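Local coordinates for heme utilization cystosolic carrier protein HutX (Pectobacterium carotovorum, PDB 2PH0), which probably binds haem in the cytosol and carries it during haem utilisation, at residues Thr11-Asp19 / Phe110-Met118; Ile100-Ile111 / Val123-Phe134. All coordinates share one frame; numbering follows the deposited sequence.

Contact 1. Residues Thr11-Asp19 / Phe110-Met118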
loop_
_atom_site.group_PDB
_atom_site.type_symbol
_atom_site.label_atom_id
_atom_site.label_comp_id
_atom_site.label_asym_id
_atom_site.label_seq_id
_atom_site.Cartn_x
_atom_site.Cartn_y
_atom_site.Cartn_z
ATOM N N THR B 11 -6.748 29.143 -0.457
ATOM C CA THR B 11 -8.075 29.253 0.140
ATOM C C THR B 11 -8.221 28.126 1.154
ATOM O O THR B 11 -9.272 27.949 1.763
ATOM C CB THR B 11 -9.202 29.125 -0.906
ATOM O OG1 THR B 11 -9.220 27.794 -1.439
ATOM C CG2 THR B 11 -8.991 30.117 -2.034
ATOM N N ASN B 12 -7.148 27.361 1.313
ATOM C CA ASN B 12 -7.105 26.245 2.248
ATOM C C ASN B 12 -8.227 25.226 2.096
ATOM O O ASN B 12 -9.071 25.090 2.979
ATOM C CB ASN B 12 -7.098 26.765 3.686
ATOM C CG ASN B 12 -5.998 27.770 3.935
ATOM O OD1 ASN B 12 -4.844 27.547 3.571
ATOM N ND2 ASN B 12 -6.348 28.886 4.567
ATOM N N PRO B 13 -8.251 24.488 0.976
ATOM C CA PRO B 13 -9.306 23.489 0.785
ATOM C C PRO B 13 -9.094 22.342 1.778
ATOM O O PRO B 13 -7.955 22.032 2.132
ATOM C CB PRO B 13 -9.109 23.062 -0.667
ATOM C CG PRO B 13 -7.627 23.169 -0.838
ATOM C CD PRO B 13 -7.302 24.478 -0.151
ATOM N N ASP B 14 -10.180 21.725 2.234
ATOM C CA ASP B 14 -10.077 20.636 3.202
ATOM C C ASP B 14 -10.392 19.249 2.655
ATOM O O ASP B 14 -10.682 18.329 3.422
ATOM C CB ASP B 14 -10.978 20.913 4.410
ATOM C CG ASP B 14 -12.392 21.278 4.011
ATOM O OD1 ASP B 14 -12.962 20.585 3.142
ATOM O OD2 ASP B 14 -12.935 22.255 4.571
ATOM N N GLY B 15 -10.349 19.100 1.336
ATOM C CA GLY B 15 -10.608 17.801 0.739
ATOM C C GLY B 15 -9.271 17.103 0.593
ATOM O O GLY B 15 -8.303 17.521 1.219
ATOM N N THR B 16 -9.202 16.044 -0.207
ATOM C CA THR B 16 -7.934 15.353 -0.400
ATOM C C THR B 16 -7.137 16.115 -1.445
ATOM O O THR B 16 -7.705 16.695 -2.376
ATOM C CB THR B 16 -8.121 13.920 -0.923
ATOM O OG1 THR B 16 -8.730 13.967 -2.220
ATOM C CG2 THR B 16 -8.983 13.112 0.029
ATOM N N LEU B 17 -5.819 16.117 -1.294
ATOM C CA LEU B 17 -4.977 16.806 -2.250
ATOM C C LEU B 17 -4.993 16.001 -3.545
ATOM O O LEU B 17 -4.697 16.523 -4.624
ATOM C CB LEU B 17 -3.552 16.935 -1.698
ATOM C CG LEU B 17 -3.443 17.768 -0.411
ATOM C CD1 LEU B 17 -2.000 17.824 0.051
ATOM C CD2 LEU B 17 -3.973 19.180 -0.662
ATOM N N GLU B 18 -5.349 14.723 -3.433
ATOM C CA GLU B 18 -5.420 13.859 -4.605
ATOM C C GLU B 18 -6.457 14.366 -5.590
ATOM O O GLU B 18 -6.225 14.358 -6.801
ATOM C CB GLU B 18 -5.779 12.423 -4.216
ATOM C CG GLU B 18 -4.613 11.574 -3.759
ATOM C CD GLU B 18 -4.237 11.813 -2.318
ATOM O OE1 GLU B 18 -4.918 12.616 -1.634
ATOM O OE2 GLU B 18 -3.252 11.190 -1.869
ATOM N N ASP B 19 -7.606 14.796 -5.077
ATOM C CA ASP B 19 -8.667 15.306 -5.939
ATOM C C ASP B 19 -8.273 16.628 -6.585
ATOM O O ASP B 19 -8.686 16.932 -7.701
ATOM C CB ASP B 19 -9.974 15.472 -5.157
ATOM C CG ASP B 19 -10.552 14.142 -4.701
ATOM O OD1 ASP B 19 -10.453 13.158 -5.467
ATOM O OD2 ASP B 19 -11.113 14.082 -3.586
ATOM N N PHE B 110 6.452 17.519 4.499
ATOM C CA PHE B 110 5.888 17.569 5.838
ATOM C C PHE B 110 4.728 18.556 5.691
ATOM O O PHE B 110 4.928 19.749 5.470
ATOM C CB PHE B 110 6.928 18.076 6.841
ATOM C CG PHE B 110 8.020 17.079 7.136
ATOM C CD1 PHE B 110 9.061 16.868 6.236
ATOM C CD2 PHE B 110 7.997 16.343 8.314
ATOM C CE1 PHE B 110 10.067 15.931 6.516
ATOM C CE2 PHE B 110 8.995 15.407 8.600
ATOM C CZ PHE B 110 10.030 15.204 7.697
ATOM N N ILE B 111 3.511 18.035 5.796
ATOM C CA ILE B 111 2.314 18.838 5.592
ATOM C C ILE B 111 1.454 18.983 6.829
ATOM O O ILE B 111 1.107 17.995 7.467
ATOM C CB ILE B 111 1.438 18.198 4.490
ATOM C CG1 ILE B 111 2.277 17.950 3.234
ATOM C CG2 ILE B 111 0.247 19.085 4.177
ATOM C CD1 ILE B 111 1.543 17.191 2.151
ATOM N N GLU B 112 1.107 20.223 7.161
ATOM C CA GLU B 112 0.232 20.484 8.291
ATOM C C GLU B 112 -0.954 21.239 7.697
ATOM O O GLU B 112 -0.825 22.396 7.309
ATOM C CB GLU B 112 0.947 21.324 9.352
ATOM C CG GLU B 112 2.059 20.566 10.069
ATOM C CD GLU B 112 2.754 21.382 11.156
ATOM O OE1 GLU B 112 3.534 22.301 10.825
ATOM O OE2 GLU B 112 2.518 21.101 12.346
ATOM N N ARG B 113 -2.093 20.567 7.592
ATOM C CA ARG B 113 -3.283 21.189 7.015
ATOM C C ARG B 113 -4.551 20.571 7.588
ATOM O O ARG B 113 -4.507 19.537 8.245
ATOM C CB ARG B 113 -3.275 21.010 5.490
ATOM C CG ARG B 113 -3.298 19.549 5.050
ATOM C CD ARG B 113 -3.203 19.414 3.537
ATOM N NE ARG B 113 -4.422 19.845 2.858
ATOM C CZ ARG B 113 -5.444 19.046 2.573
ATOM N NH1 ARG B 113 -5.404 17.760 2.902
ATOM N NH2 ARG B 113 -6.509 19.535 1.957
ATOM N N LYS B 114 -5.687 21.210 7.346
ATOM C CA LYS B 114 -6.938 20.664 7.841
ATOM C C LYS B 114 -7.562 19.708 6.837
ATOM O O LYS B 114 -7.430 19.884 5.631
ATOM C CB LYS B 114 -7.931 21.785 8.155
ATOM C CG LYS B 114 -7.683 22.486 9.474
ATOM C CD LYS B 114 -8.789 23.482 9.775
ATOM C CE LYS B 114 -8.703 23.967 11.207
ATOM N NZ LYS B 114 -8.815 22.821 12.154
ATOM N N PHE B 115 -8.224 18.679 7.354
ATOM C CA PHE B 115 -8.917 17.704 6.526
ATOM C C PHE B 115 -10.234 17.413 7.224
ATOM O O PHE B 115 -10.247 16.984 8.379
ATOM C CB PHE B 115 -8.123 16.408 6.393
ATOM C CG PHE B 115 -8.824 15.359 5.575
ATOM C CD1 PHE B 115 -9.094 15.574 4.226
ATOM C CD2 PHE B 115 -9.231 14.162 6.157
ATOM C CE1 PHE B 115 -9.765 14.613 3.469
ATOM C CE2 PHE B 115 -9.901 13.192 5.409
ATOM C CZ PHE B 115 -10.168 13.419 4.063
HETATM N N MSE B 116 -11.341 17.645 6.531
HETATM C CA MSE B 116 -12.645 17.410 7.130
HETATM C C MSE B 116 -12.775 18.263 8.388
HETATM O O MSE B 116 -13.439 17.873 9.349
HETATM C CB MSE B 116 -12.804 15.932 7.495
HETATM C CG MSE B 116 -12.721 14.977 6.318
HETATM SE SE MSE B 116 -14.194 15.179 5.103
HETATM C CE MSE B 116 -15.557 14.297 6.153
ATOM N N GLY B 117 -12.110 19.416 8.384
ATOM C CA GLY B 117 -12.176 20.326 9.513
ATOM C C GLY B 117 -11.243 20.082 10.686
ATOM O O GLY B 117 -11.234 20.865 11.636
HETATM N N MSE B 118 -10.451 19.015 10.635
HETATM C CA MSE B 118 -9.534 18.725 11.730
HETATM C C MSE B 118 -8.076 18.880 11.331
HETATM O O MSE B 118 -7.696 18.556 10.207
HETATM C CB MSE B 118 -9.765 17.310 12.252
HETATM C CG MSE B 118 -11.134 17.097 12.858
HETATM SE SE MSE B 118 -11.296 15.328 13.567
HETATM C CE MSE B 118 -10.624 15.652 15.347
HETATM O O HOH W 1 -5.354 22.331 1.920
#
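Arg113 reaches from its strand into the bend Pro13-Gly15 and ties it down by two carbonyls. Its NH2 gives a nearly straight bond to Gly15 O (2.8 Å, 164°), which lies in the guanidinium plane, and a more bent one to Pro13 O (2.9 Å, 132°), which is tilted from that plane. Water 1 donates to Pro13 O and accepts from Arg113 NE. With carbonyls and water along its edge, the flat group has one face for Leu17, whose CD2 sits 3.4 Å above the plane, over its centre. This is the tight part: a branched aliphatic side chain suits both the guanidinium face and the buried side, where Leu17 CD1 meets Ile111 CD1 tip to tip at 4.2 Å and both side chains pack on Val32 of helix 28-33.

Toward the strand end the contact is looser. Asp14 O accepts from Met116 N at 3.3 Å, and Phe115, with CG anti to its backbone N (chi1 178°), lays its ring beside Thr16, CE1 to CG2 3.8 Å. The exposed Lys114 turns its amine away to Gly117 O and Asp119. Thr16 OG1 caps helix 17-23 by accepting from Asp19 N. The arrangement is thus an N-capped helix start whose preceding loop is pinned by a strand arginine beside the type I' turn of a beta hairpin.

Contact 2. Residues Ile100-Ile111 / Val123-Phe134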
loop_
_atom_site.group_PDB
_atom_site.type_symbol
_atom_site.label_atom_id
_atom_site.label_comp_id
_atom_site.label_asym_id
_atom_site.label_seq_id
_atom_site.Cartn_x
_atom_site.Cartn_y
_atom_site.Cartn_z
ATOM N N ILE B 100 10.875 -1.297 0.809
ATOM C CA ILE B 100 10.757 -0.030 0.093
ATOM C C ILE B 100 11.964 0.142 -0.827
ATOM O O ILE B 100 13.111 0.071 -0.377
ATOM C CB ILE B 100 10.672 1.140 1.096
ATOM C CG1 ILE B 100 9.442 0.946 1.987
ATOM C CG2 ILE B 100 10.615 2.472 0.356
ATOM C CD1 ILE B 100 9.417 1.813 3.241
ATOM N N ARG B 101 11.713 0.364 -2.114
ATOM C CA ARG B 101 12.804 0.518 -3.072
ATOM C C ARG B 101 13.581 1.805 -2.822
ATOM O O ARG B 101 13.025 2.906 -2.883
ATOM C CB ARG B 101 12.275 0.483 -4.505
ATOM C CG ARG B 101 13.392 0.482 -5.546
ATOM C CD ARG B 101 12.852 0.389 -6.964
ATOM N NE ARG B 101 12.116 -0.851 -7.189
ATOM C CZ ARG B 101 11.708 -1.270 -8.383
ATOM N NH1 ARG B 101 11.965 -0.547 -9.465
ATOM N NH2 ARG B 101 11.040 -2.411 -8.496
ATOM N N ALA B 102 14.880 1.640 -2.562
ATOM C CA ALA B 102 15.802 2.736 -2.240
ATOM C C ALA B 102 15.857 3.939 -3.176
ATOM O O ALA B 102 15.788 5.079 -2.729
ATOM C CB ALA B 102 17.210 2.172 -2.057
ATOM N N THR B 103 16.001 3.688 -4.471
ATOM C CA THR B 103 16.094 4.765 -5.453
ATOM C C THR B 103 14.765 5.451 -5.770
ATOM O O THR B 103 14.734 6.470 -6.464
ATOM C CB THR B 103 16.657 4.233 -6.790
ATOM O OG1 THR B 103 16.883 5.326 -7.688
ATOM C CG2 THR B 103 15.657 3.261 -7.435
ATOM N N SER B 104 13.669 4.906 -5.264
ATOM C CA SER B 104 12.359 5.454 -5.588
ATOM C C SER B 104 11.972 6.812 -5.018
ATOM O O SER B 104 11.369 7.626 -5.723
ATOM C CB SER B 104 11.275 4.433 -5.233
ATOM O OG SER B 104 11.335 3.329 -6.116
ATOM N N CYS B 105 12.321 7.075 -3.766
ATOM C CA CYS B 105 11.927 8.350 -3.163
ATOM C C CYS B 105 12.729 9.550 -3.655
ATOM O O CYS B 105 13.936 9.629 -3.455
ATOM C CB CYS B 105 12.000 8.263 -1.643
ATOM S SG CYS B 105 11.336 9.747 -0.835
ATOM N N GLN B 106 12.042 10.490 -4.291
ATOM C CA GLN B 106 12.695 11.682 -4.823
ATOM C C GLN B 106 12.333 12.958 -4.068
ATOM O O GLN B 106 13.068 13.955 -4.121
ATOM C CB GLN B 106 12.346 11.858 -6.304
ATOM C CG GLN B 106 12.917 10.788 -7.215
ATOM C CD GLN B 106 14.422 10.641 -7.084
ATOM O OE1 GLN B 106 15.168 11.605 -7.259
ATOM N NE2 GLN B 106 14.876 9.429 -6.774
ATOM N N HIS B 107 11.204 12.929 -3.370
ATOM C CA HIS B 107 10.744 14.091 -2.614
ATOM C C HIS B 107 10.039 13.662 -1.336
ATOM O O HIS B 107 9.400 12.608 -1.282
ATOM C CB HIS B 107 9.767 14.923 -3.449
ATOM C CG HIS B 107 10.349 15.446 -4.727
ATOM N ND1 HIS B 107 11.329 16.415 -4.757
ATOM C CD2 HIS B 107 10.091 15.129 -6.016
ATOM C CE1 HIS B 107 11.650 16.670 -6.013
ATOM N NE2 HIS B 107 10.914 15.904 -6.797
ATOM N N ILE B 108 10.172 14.480 -0.298
ATOM C CA ILE B 108 9.518 14.204 0.972
ATOM C C ILE B 108 8.859 15.504 1.402
ATOM O O ILE B 108 9.451 16.579 1.280
ATOM C CB ILE B 108 10.522 13.749 2.052
ATOM C CG1 ILE B 108 11.208 12.447 1.616
ATOM C CG2 ILE B 108 9.796 13.530 3.381
ATOM C CD1 ILE B 108 12.218 11.896 2.620
ATOM N N ALA B 109 7.627 15.415 1.885
ATOM C CA ALA B 109 6.921 16.616 2.316
ATOM C C ALA B 109 6.321 16.461 3.700
ATOM O O ALA B 109 5.762 15.410 4.040
ATOM C CB ALA B 109 5.810 16.968 1.310
ATOM N N PHE B 110 6.452 17.519 4.499
ATOM C CA PHE B 110 5.888 17.569 5.838
ATOM C C PHE B 110 4.728 18.556 5.691
ATOM O O PHE B 110 4.928 19.749 5.470
ATOM C CB PHE B 110 6.928 18.076 6.841
ATOM C CG PHE B 110 8.020 17.079 7.136
ATOM C CD1 PHE B 110 9.061 16.868 6.236
ATOM C CD2 PHE B 110 7.997 16.343 8.314
ATOM C CE1 PHE B 110 10.067 15.931 6.516
ATOM C CE2 PHE B 110 8.995 15.407 8.600
ATOM C CZ PHE B 110 10.030 15.204 7.697
ATOM N N ILE B 111 3.511 18.035 5.796
ATOM C CA ILE B 111 2.314 18.838 5.592
ATOM C C ILE B 111 1.454 18.983 6.829
ATOM O O ILE B 111 1.107 17.995 7.467
ATOM C CB ILE B 111 1.438 18.198 4.490
ATOM C CG1 ILE B 111 2.277 17.950 3.234
ATOM C CG2 ILE B 111 0.247 19.085 4.177
ATOM C CD1 ILE B 111 1.543 17.191 2.151
ATOM N N VAL B 123 3.617 13.059 6.687
ATOM C CA VAL B 123 4.898 13.050 6.008
ATOM C C VAL B 123 4.616 12.224 4.768
ATOM O O VAL B 123 4.253 11.048 4.869
ATOM C CB VAL B 123 6.000 12.360 6.820
ATOM C CG1 VAL B 123 7.300 12.409 6.034
ATOM C CG2 VAL B 123 6.166 13.043 8.165
ATOM N N VAL B 124 4.754 12.842 3.604
ATOM C CA VAL B 124 4.473 12.156 2.346
ATOM C C VAL B 124 5.742 11.874 1.551
ATOM O O VAL B 124 6.571 12.753 1.364
ATOM C CB VAL B 124 3.511 12.992 1.489
ATOM C CG1 VAL B 124 3.096 12.205 0.254
ATOM C CG2 VAL B 124 2.270 13.376 2.322
ATOM N N PHE B 125 5.882 10.634 1.087
ATOM C CA PHE B 125 7.048 10.207 0.314
ATOM C C PHE B 125 6.630 10.048 -1.143
ATOM O O PHE B 125 5.708 9.295 -1.449
ATOM C CB PHE B 125 7.581 8.881 0.881
ATOM C CG PHE B 125 8.005 8.969 2.324
ATOM C CD1 PHE B 125 9.355 8.948 2.668
ATOM C CD2 PHE B 125 7.054 9.064 3.341
ATOM C CE1 PHE B 125 9.752 9.017 4.002
ATOM C CE2 PHE B 125 7.439 9.131 4.678
ATOM C CZ PHE B 125 8.793 9.107 5.009
ATOM N N PHE B 126 7.316 10.760 -2.033
ATOM C CA PHE B 126 7.003 10.768 -3.464
ATOM C C PHE B 126 8.057 10.116 -4.354
ATOM O O PHE B 126 9.252 10.210 -4.086
ATOM C CB PHE B 126 6.860 12.211 -3.962
ATOM C CG PHE B 126 5.843 13.029 -3.221
ATOM C CD1 PHE B 126 4.533 13.118 -3.682
ATOM C CD2 PHE B 126 6.209 13.755 -2.094
ATOM C CE1 PHE B 126 3.599 13.926 -3.036
ATOM C CE2 PHE B 126 5.276 14.567 -1.437
ATOM C CZ PHE B 126 3.975 14.649 -1.914
ATOM N N ASN B 127 7.605 9.487 -5.437
ATOM C CA ASN B 127 8.527 8.881 -6.389
ATOM C C ASN B 127 8.818 9.916 -7.486
ATOM O O ASN B 127 8.349 11.057 -7.414
ATOM C CB ASN B 127 7.936 7.593 -7.000
ATOM C CG ASN B 127 6.622 7.824 -7.727
ATOM O OD1 ASN B 127 6.319 8.934 -8.161
ATOM N ND2 ASN B 127 5.842 6.757 -7.883
ATOM N N ALA B 128 9.583 9.522 -8.500
ATOM C CA ALA B 128 9.942 10.438 -9.580
ATOM C C ALA B 128 8.755 10.950 -10.385
ATOM O O ALA B 128 8.804 12.054 -10.929
ATOM C CB ALA B 128 10.961 9.776 -10.511
ATOM N N ASN B 129 7.691 10.158 -10.466
ATOM C CA ASN B 129 6.503 10.571 -11.210
ATOM C C ASN B 129 5.608 11.521 -10.422
ATOM O O ASN B 129 4.596 11.987 -10.938
ATOM C CB ASN B 129 5.682 9.357 -11.644
ATOM C CG ASN B 129 6.364 8.551 -12.726
ATOM O OD1 ASN B 129 6.939 9.110 -13.660
ATOM N ND2 ASN B 129 6.294 7.231 -12.615
ATOM N N GLY B 130 5.969 11.785 -9.169
ATOM C CA GLY B 130 5.188 12.704 -8.358
ATOM C C GLY B 130 4.015 12.104 -7.613
ATOM O O GLY B 130 3.183 12.839 -7.082
ATOM N N ALA B 131 3.936 10.775 -7.571
ATOM C CA ALA B 131 2.857 10.107 -6.862
ATOM C C ALA B 131 3.337 9.756 -5.460
ATOM O O ALA B 131 4.537 9.607 -5.230
ATOM C CB ALA B 131 2.439 8.843 -7.602
ATOM N N ALA B 132 2.404 9.623 -4.523
ATOM C CA ALA B 132 2.767 9.277 -3.153
ATOM C C ALA B 132 3.018 7.789 -3.046
ATOM O O ALA B 132 2.162 6.987 -3.422
ATOM C CB ALA B 132 1.650 9.669 -2.194
HETATM N N MSE B 133 4.195 7.413 -2.551
HETATM C CA MSE B 133 4.515 6.001 -2.368
HETATM C C MSE B 133 3.719 5.551 -1.147
HETATM O O MSE B 133 3.164 4.448 -1.107
HETATM C CB MSE B 133 6.016 5.845 -2.152
HETATM C CG MSE B 133 6.814 6.208 -3.392
HETATM SE SE MSE B 133 8.690 6.456 -3.053
HETATM C CE MSE B 133 8.990 4.901 -1.944
ATOM N N PHE B 134 3.660 6.430 -0.154
ATOM C CA PHE B 134 2.900 6.201 1.064
ATOM C C PHE B 134 2.925 7.481 1.885
ATOM O O PHE B 134 3.674 8.412 1.578
ATOM C CB PHE B 134 3.453 5.021 1.893
ATOM C CG PHE B 134 4.947 5.016 2.043
ATOM C CD1 PHE B 134 5.747 4.365 1.112
ATOM C CD2 PHE B 134 5.558 5.674 3.107
ATOM C CE1 PHE B 134 7.136 4.373 1.233
ATOM C CE2 PHE B 134 6.947 5.689 3.236
ATOM C CZ PHE B 134 7.737 5.039 2.297
HETATM O O HOH W 2 10.953 6.912 -8.565
#
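Ile108 and Phe125 face each other as a non-hydrogen-bonded pair and lie side by side, Ile108 CD1 4.0 Å from Phe125 CE1. On the same face the CG2 branch of Ile108 fits against Val123 CG1 (3.8 Å), while the other methyl of Val123, CG2, touches the Phe110 ring at CE2 (3.7 Å). The two branches of the valine thus fill the step between isoleucine and phenylalanine.

On the opposite face small fits large. Phe126 stretches along the sheet, and the methyl of Ala109 meets its ring edge at CE2 (3.7 Å), in plane; alanine's single methyl lets the ring lie close along the sheet. Val124 CG1 covers one face of that ring, and Val124 CG2 crosses to Ile111 CD1.

Backbone hydrogen bonds between Ala109 and Val124, in both directions, and from Phe126 N to His107 O hold the strands. Farther on, Gln106 N and His107 N both point to Phe126 O, the first at 2.8 Å and the second weakly, forming a classic beta bulge. Before it, Cys105 turns SG, anti to its backbone N (chi1 -173°), to the edge of the Phe125 ring. Selenomethionine Met133, bent at chi3 (45°), puts SE beside the Ser104-Cys105 backbone and CE against Ile100 CG2 (3.7 Å), and Ile100 CD1 reaches Phe134 CZ at 3.8 Å.

Helix 28-33 packs on the Ala109-Phe126 face through Val32 and Phe29; helices 48-55 and 148-160 cover the other, at Phe125 and at Phe110-Val123 respectively. Ile100 and Ser104 lie at the second subunit, where Asp69 of that chain bonds Ser104 and Asn127, and the strand of Ile100 pairs with one of its strands.

From the N terminus, the chain first lays down 11-19, which meets 110-118 to close contact 1, a loop of 90 intervening residues that includes helix 28-33 and most of the strands. Contact 2 opens inside that loop, at 100-111, and closes at 123-134, beyond the end of contact 1, so the two cross rather than nest. Strand 107-115 serves both, with Phe110 and Ile111 common to their segments: its later half, from Ile111 to Phe115, also holds the N-terminal loop, while 118-126 pairs with it along its length. Contact 1 thereby fastens the N-terminal helical region to the six-stranded sheet, and contact 2 joins that sheet to strand 96-101 of the three-stranded one.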